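Local coordinates for cytoplasmic protein (Cryptococcus neoformans var. grubii serotype A, PDB 7LPO), which probably hydrolyses the glucosidic bond of steryl beta-glucosides, as a fungal sterylglucosidase of glycoside hydrolase family 5, at residues 450-454 with 500-504; 172-176 with 332-338. All blocks are in the same frame, centred on the assembly; numbering follows the deposited sequence.

Interaction 1 (450-454 with 500-504)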
loop_
_atom_site.group_PDB
_atom_site.type_symbol
_atom_site.label_atom_id
_atom_site.label_comp_id
_atom_site.label_asym_id
_atom_site.label_seq_id
_atom_site.Cartn_x
_atom_site.Cartn_y
_atom_site.Cartn_z
ATOM N N SER A 450 6.906 5.585 -5.737
ATOM C CA SER A 450 6.273 5.114 -4.502
ATOM C C SER A 450 6.002 3.616 -4.558
ATOM O O SER A 450 4.866 3.174 -4.378
ATOM C CB SER A 450 4.985 5.894 -4.233
ATOM O OG SER A 450 4.019 5.716 -5.265
ATOM N N PRO A 451 7.032 2.799 -4.742
ATOM C CA PRO A 451 6.826 1.348 -4.688
ATOM C C PRO A 451 6.484 0.886 -3.277
ATOM O O PRO A 451 6.737 1.566 -2.280
ATOM C CB PRO A 451 8.177 0.786 -5.138
ATOM C CG PRO A 451 9.169 1.795 -4.580
ATOM C CD PRO A 451 8.465 3.154 -4.730
ATOM N N HIS A 452 5.899 -0.304 -3.204
ATOM C CA HIS A 452 5.728 -1.003 -1.941
ATOM C C HIS A 452 6.787 -2.091 -1.819
ATOM O O HIS A 452 7.296 -2.602 -2.819
ATOM C CB HIS A 452 4.329 -1.608 -1.827
ATOM C CG HIS A 452 3.228 -0.598 -1.943
ATOM N ND1 HIS A 452 1.898 -0.951 -1.975
ATOM C CD2 HIS A 452 3.260 0.754 -2.030
ATOM C CE1 HIS A 452 1.158 0.136 -2.089
ATOM N NE2 HIS A 452 1.959 1.185 -2.121
ATOM N N PHE A 453 7.148 -2.416 -0.583
ATOM C CA PHE A 453 8.034 -3.542 -0.335
ATOM C C PHE A 453 7.631 -4.250 0.943
ATOM O O PHE A 453 7.479 -3.612 1.988
ATOM C CB PHE A 453 9.498 -3.127 -0.213
ATOM C CG PHE A 453 10.398 -4.280 0.104
ATOM C CD1 PHE A 453 10.920 -5.060 -0.912
ATOM C CD2 PHE A 453 10.688 -4.619 1.413
ATOM C CE1 PHE A 453 11.731 -6.144 -0.628
ATOM C CE2 PHE A 453 11.504 -5.704 1.693
ATOM C CZ PHE A 453 12.016 -6.466 0.665
ATOM N N TYR A 454 7.495 -5.568 0.864
ATOM C CA TYR A 454 7.258 -6.407 2.026
ATOM C C TYR A 454 8.282 -7.528 2.052
ATOM O O TYR A 454 8.608 -8.101 1.011
ATOM C CB TYR A 454 5.847 -7.005 2.013
ATOM C CG TYR A 454 4.772 -5.995 2.328
ATOM C CD1 TYR A 454 4.393 -5.742 3.636
ATOM C CD2 TYR A 454 4.139 -5.290 1.314
ATOM C CE1 TYR A 454 3.420 -4.808 3.928
ATOM C CE2 TYR A 454 3.162 -4.366 1.596
ATOM C CZ TYR A 454 2.808 -4.130 2.907
ATOM O OH TYR A 454 1.821 -3.220 3.194
ATOM N N GLU A 500 17.649 -5.364 -1.295
ATOM C CA GLU A 500 16.418 -5.326 -2.078
ATOM C C GLU A 500 15.854 -3.912 -2.157
ATOM O O GLU A 500 15.384 -3.483 -3.214
ATOM C CB GLU A 500 15.385 -6.280 -1.480
ATOM C CG GLU A 500 15.704 -7.754 -1.683
ATOM C CD GLU A 500 14.552 -8.662 -1.252
ATOM O OE1 GLU A 500 14.448 -8.979 -0.055
ATOM O OE2 GLU A 500 13.747 -9.061 -2.115
ATOM N N LEU A 501 15.867 -3.172 -1.051
ATOM C CA LEU A 501 15.365 -1.804 -1.106
ATOM C C LEU A 501 16.246 -0.929 -1.994
ATOM O O LEU A 501 15.758 0.026 -2.603
ATOM C CB LEU A 501 15.277 -1.213 0.301
ATOM C CG LEU A 501 14.023 -1.474 1.137
ATOM C CD1 LEU A 501 12.818 -0.857 0.472
ATOM C CD2 LEU A 501 13.812 -2.969 1.357
ATOM N N ALA A 502 17.543 -1.231 -2.075
ATOM C CA ALA A 502 18.426 -0.460 -2.941
ATOM C C ALA A 502 18.071 -0.659 -4.408
ATOM O O ALA A 502 18.241 0.260 -5.215
ATOM C CB ALA A 502 19.886 -0.852 -2.693
ATOM N N VAL A 503 17.578 -1.847 -4.771
ATOM C CA VAL A 503 17.171 -2.095 -6.152
ATOM C C VAL A 503 15.990 -1.208 -6.526
ATOM O O VAL A 503 15.928 -0.658 -7.632
ATOM C CB VAL A 503 16.839 -3.589 -6.344
ATOM C CG1 VAL A 503 16.103 -3.821 -7.660
ATOM C CG2 VAL A 503 18.113 -4.432 -6.276
ATOM N N LEU A 504 15.035 -1.049 -5.612
ATOM C CA LEU A 504 13.882 -0.208 -5.905
ATOM C C LEU A 504 14.286 1.251 -6.018
ATOM O O LEU A 504 13.766 1.980 -6.870
ATOM C CB LEU A 504 12.816 -0.372 -4.826
ATOM C CG LEU A 504 12.113 -1.719 -4.709
ATOM C CD1 LEU A 504 11.048 -1.597 -3.616
ATOM C CD2 LEU A 504 11.499 -2.141 -6.011
#
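Phe453 lays one ring face under a methyl of Leu501 and turns its edge to the carboxylate of Glu500. Its CG stands anti to the backbone N (chi1 177°) and extends the ring toward the helix. Leu501 has its CB bond directed along the interface, but its branch bends in over the aromatic face: CD2 lies 3.7 Å from the centroid of the Phe453 ring and only 18° off the ring normal, a CH-pi contact. The methyl is displaced to the rim, 3.5 Å from CD2 of Phe453. OE1 of Glu500 lies in the ring plane, 3.6 Å from CZ of Phe453, and the carboxylate is turned at 90° to the ring, so that the oxygen faces the weakly positive rim of hydrogens and not the pi cloud. OE2 accepts a hydrogen bond from the backbone N of Ile472; Asp470 is close by, and two like charges there might raise the pKa of one of the acids. Leu504 touches with one methyl, CD1, which is 4.0 Å from CB of Phe453 and 4.0 Å from CG of Pro451. The proline ring and the leucine side chain run antiparallel, side by side.

His452 and Tyr454 direct CB away from the helix: His452 hydrogen-bonds Glu271, and Tyr454 bonds Glu521 and a bound Tris molecule. These glutamates probably occupy the positions of the family's two catalytic acids. Segment 450-454 follows the C-terminal end of barrel strand 447-449, where family 5 active sites lie, and so faces the Tris site, probably the substrate pocket, on one flank. On the other, helix 490-512 packs outside the (beta/alpha)8 barrel, between strands 447-449 and 518-522, while Ile472 of helix 471-475 packs on Phe453 and Leu504.

Interaction 2 (172-176 with 332-338)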
loop_
_atom_site.group_PDB
_atom_site.type_symbol
_atom_site.label_atom_id
_atom_site.label_comp_id
_atom_site.label_asym_id
_atom_site.label_seq_id
_atom_site.Cartn_x
_atom_site.Cartn_y
_atom_site.Cartn_z
ATOM N N THR A 172 -18.751 -17.174 -4.835
ATOM C CA THR A 172 -18.249 -18.261 -4.002
ATOM C C THR A 172 -18.495 -19.619 -4.650
ATOM O O THR A 172 -17.604 -20.474 -4.670
ATOM C CB THR A 172 -18.910 -18.193 -2.624
ATOM O OG1 THR A 172 -18.526 -16.975 -1.971
ATOM C CG2 THR A 172 -18.514 -19.390 -1.768
ATOM N N ALA A 173 -19.707 -19.844 -5.167
ATOM C CA ALA A 173 -20.031 -21.142 -5.757
ATOM C C ALA A 173 -19.079 -21.484 -6.897
ATOM O O ALA A 173 -18.649 -22.636 -7.032
ATOM C CB ALA A 173 -21.479 -21.145 -6.247
ATOM N N THR A 174 -18.731 -20.496 -7.721
ATOM C CA THR A 174 -17.854 -20.708 -8.867
ATOM C C THR A 174 -16.371 -20.574 -8.525
ATOM O O THR A 174 -15.527 -20.774 -9.399
ATOM C CB THR A 174 -18.192 -19.715 -9.988
ATOM O OG1 THR A 174 -17.929 -18.379 -9.534
ATOM C CG2 THR A 174 -19.655 -19.839 -10.434
ATOM N N ALA A 175 -16.029 -20.237 -7.289
ATOM C CA ALA A 175 -14.645 -19.973 -6.924
ATOM C C ALA A 175 -14.073 -18.803 -7.721
ATOM O O ALA A 175 -12.863 -18.712 -7.936
ATOM C CB ALA A 175 -13.784 -21.225 -7.113
ATOM N N ALA A 176 -14.939 -17.899 -8.179
ATOM C CA ALA A 176 -14.478 -16.723 -8.903
ATOM C C ALA A 176 -13.819 -15.718 -7.973
ATOM O O ALA A 176 -13.028 -14.894 -8.430
ATOM C CB ALA A 176 -15.653 -16.078 -9.640
ATOM N N ASP A 332 -17.179 -27.716 -7.356
ATOM C CA ASP A 332 -18.391 -28.044 -8.106
ATOM C C ASP A 332 -19.429 -26.948 -7.922
ATOM O O ASP A 332 -20.152 -26.940 -6.909
ATOM C CB ASP A 332 -18.953 -29.393 -7.660
ATOM C CG ASP A 332 -20.071 -29.886 -8.563
ATOM O OD1 ASP A 332 -20.521 -29.113 -9.445
ATOM O OD2 ASP A 332 -20.495 -31.053 -8.392
ATOM N N PRO A 333 -19.539 -26.001 -8.860
ATOM C CA PRO A 333 -20.587 -24.974 -8.751
ATOM C C PRO A 333 -21.988 -25.521 -8.927
ATOM O O PRO A 333 -22.949 -24.800 -8.631
ATOM C CB PRO A 333 -20.241 -23.984 -9.878
ATOM C CG PRO A 333 -18.844 -24.321 -10.302
ATOM C CD PRO A 333 -18.673 -25.783 -10.032
ATOM N N LYS A 334 -22.126 -26.753 -9.423
ATOM C CA LYS A 334 -23.425 -27.393 -9.629
ATOM C C LYS A 334 -24.324 -26.548 -10.523
ATOM O O LYS A 334 -25.493 -26.297 -10.213
ATOM C CB LYS A 334 -24.102 -27.694 -8.293
ATOM C CG LYS A 334 -23.362 -28.733 -7.467
ATOM C CD LYS A 334 -23.403 -28.395 -5.987
ATOM C CE LYS A 334 -23.806 -29.617 -5.167
ATOM N NZ LYS A 334 -22.641 -30.530 -4.898
ATOM N N GLY A 335 -23.778 -26.129 -11.661
ATOM C CA GLY A 335 -24.531 -25.393 -12.645
ATOM C C GLY A 335 -24.661 -23.914 -12.384
ATOM O O GLY A 335 -25.094 -23.188 -13.283
ATOM N N VAL A 336 -24.305 -23.437 -11.189
ATOM C CA VAL A 336 -24.361 -22.010 -10.910
ATOM C C VAL A 336 -23.305 -21.302 -11.743
ATOM O O VAL A 336 -22.161 -21.762 -11.855
ATOM C CB VAL A 336 -24.170 -21.743 -9.409
ATOM C CG1 VAL A 336 -23.953 -20.274 -9.157
ATOM C CG2 VAL A 336 -25.380 -22.261 -8.620
ATOM N N LYS A 337 -23.687 -20.183 -12.348
ATOM C CA LYS A 337 -22.820 -19.435 -13.245
ATOM C C LYS A 337 -22.470 -18.086 -12.640
ATOM O O LYS A 337 -23.280 -17.472 -11.940
ATOM C CB LYS A 337 -23.491 -19.230 -14.605
ATOM C CG LYS A 337 -23.735 -20.529 -15.349
ATOM C CD LYS A 337 -24.483 -20.311 -16.645
ATOM C CE LYS A 337 -24.785 -21.649 -17.311
ATOM N NZ LYS A 337 -25.743 -21.522 -18.451
ATOM N N LEU A 338 -21.246 -17.633 -12.919
ATOM C CA LEU A 338 -20.802 -16.342 -12.407
ATOM C C LEU A 338 -21.567 -15.192 -13.045
ATOM O O LEU A 338 -21.713 -14.124 -12.442
ATOM C CB LEU A 338 -19.304 -16.167 -12.662
ATOM C CG LEU A 338 -18.730 -14.789 -12.340
ATOM C CD1 LEU A 338 -18.783 -14.557 -10.831
ATOM C CD2 LEU A 338 -17.304 -14.627 -12.852
#
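Thr174 turns OG1 between its own backbone N and carbonyl carbon (chi1 64°), which sets the methyl CG2 anti to the carbonyl carbon and lays it against the backbone of 336-338. There CG2 is 3.5 Å from O of Val336 and 3.7 Å from N of Leu338. Leu338, with CG anti to its backbone N (chi1 173°), brings its two methyls to Ala176: CD1 is 3.7 Å from CB of Ala176, and CD2 lies only slightly farther from it. The threonine side chain stands nearly perpendicular to that of Leu338. Its hydroxyl is used locally, hydrogen-bonding to O of His170 and receiving a weak bond from N of Ala176.

Two tight turns face each other here. A type I turn from Thr172 to Ala175 closes with a backbone bond from Ala175 N to Thr172 O, and a type I' turn from Pro333 to Val336 closes likewise. The second turn has positive phi at Lys334 and Gly335, and it is overlapped at its start by an Asx turn in which N of Lys334 donates to OD1 of Asp332 over 2.9 Å, from above the carboxylate plane. The first turn lies in the long loop between helices 159-163 and 206-221, the second in the short link from strand 322-331 to helix 342-348, both in insertions after barrel strands, 137-143 and 263-267 respectively.

At the other end of the patch, carbonyl O of Ala173 sits 3.5 Å from CA of Pro333 in a CA-H...O contact, bent to 122° at the hydrogen, while the proline CG reaches CA of Thr174. Beside it, CB of Ala173 touches CG1 of Val336 at 3.9 Å. Leu206 of helix 206-221 packs on both Ala176 and Leu338, and His170 ND1 hydrogen-bonds O of Lys337.

In the fold
From the N terminus, the chain first lays down 172-176, in the loop between helices 159-163 and 206-221. Interaction 2 closes when 332-338 returns from strand 322-331, after 155 intervening residues that include strand 263-267 of the barrel. Only later does interaction 1 open, in the loop after strand 447-449, and it closes 45 residues further on, in helix 490-512. The two loops are therefore in series, neither nesting nor crossing. The centres of interactions 1 and 2 lie about 38 Å apart. Interaction 1 joins a strand-end loop near the Tris site to a barrel helix, whereas interaction 2 ties the insertion after strand 137-143 to the one after strand 263-267, far from the chain centre.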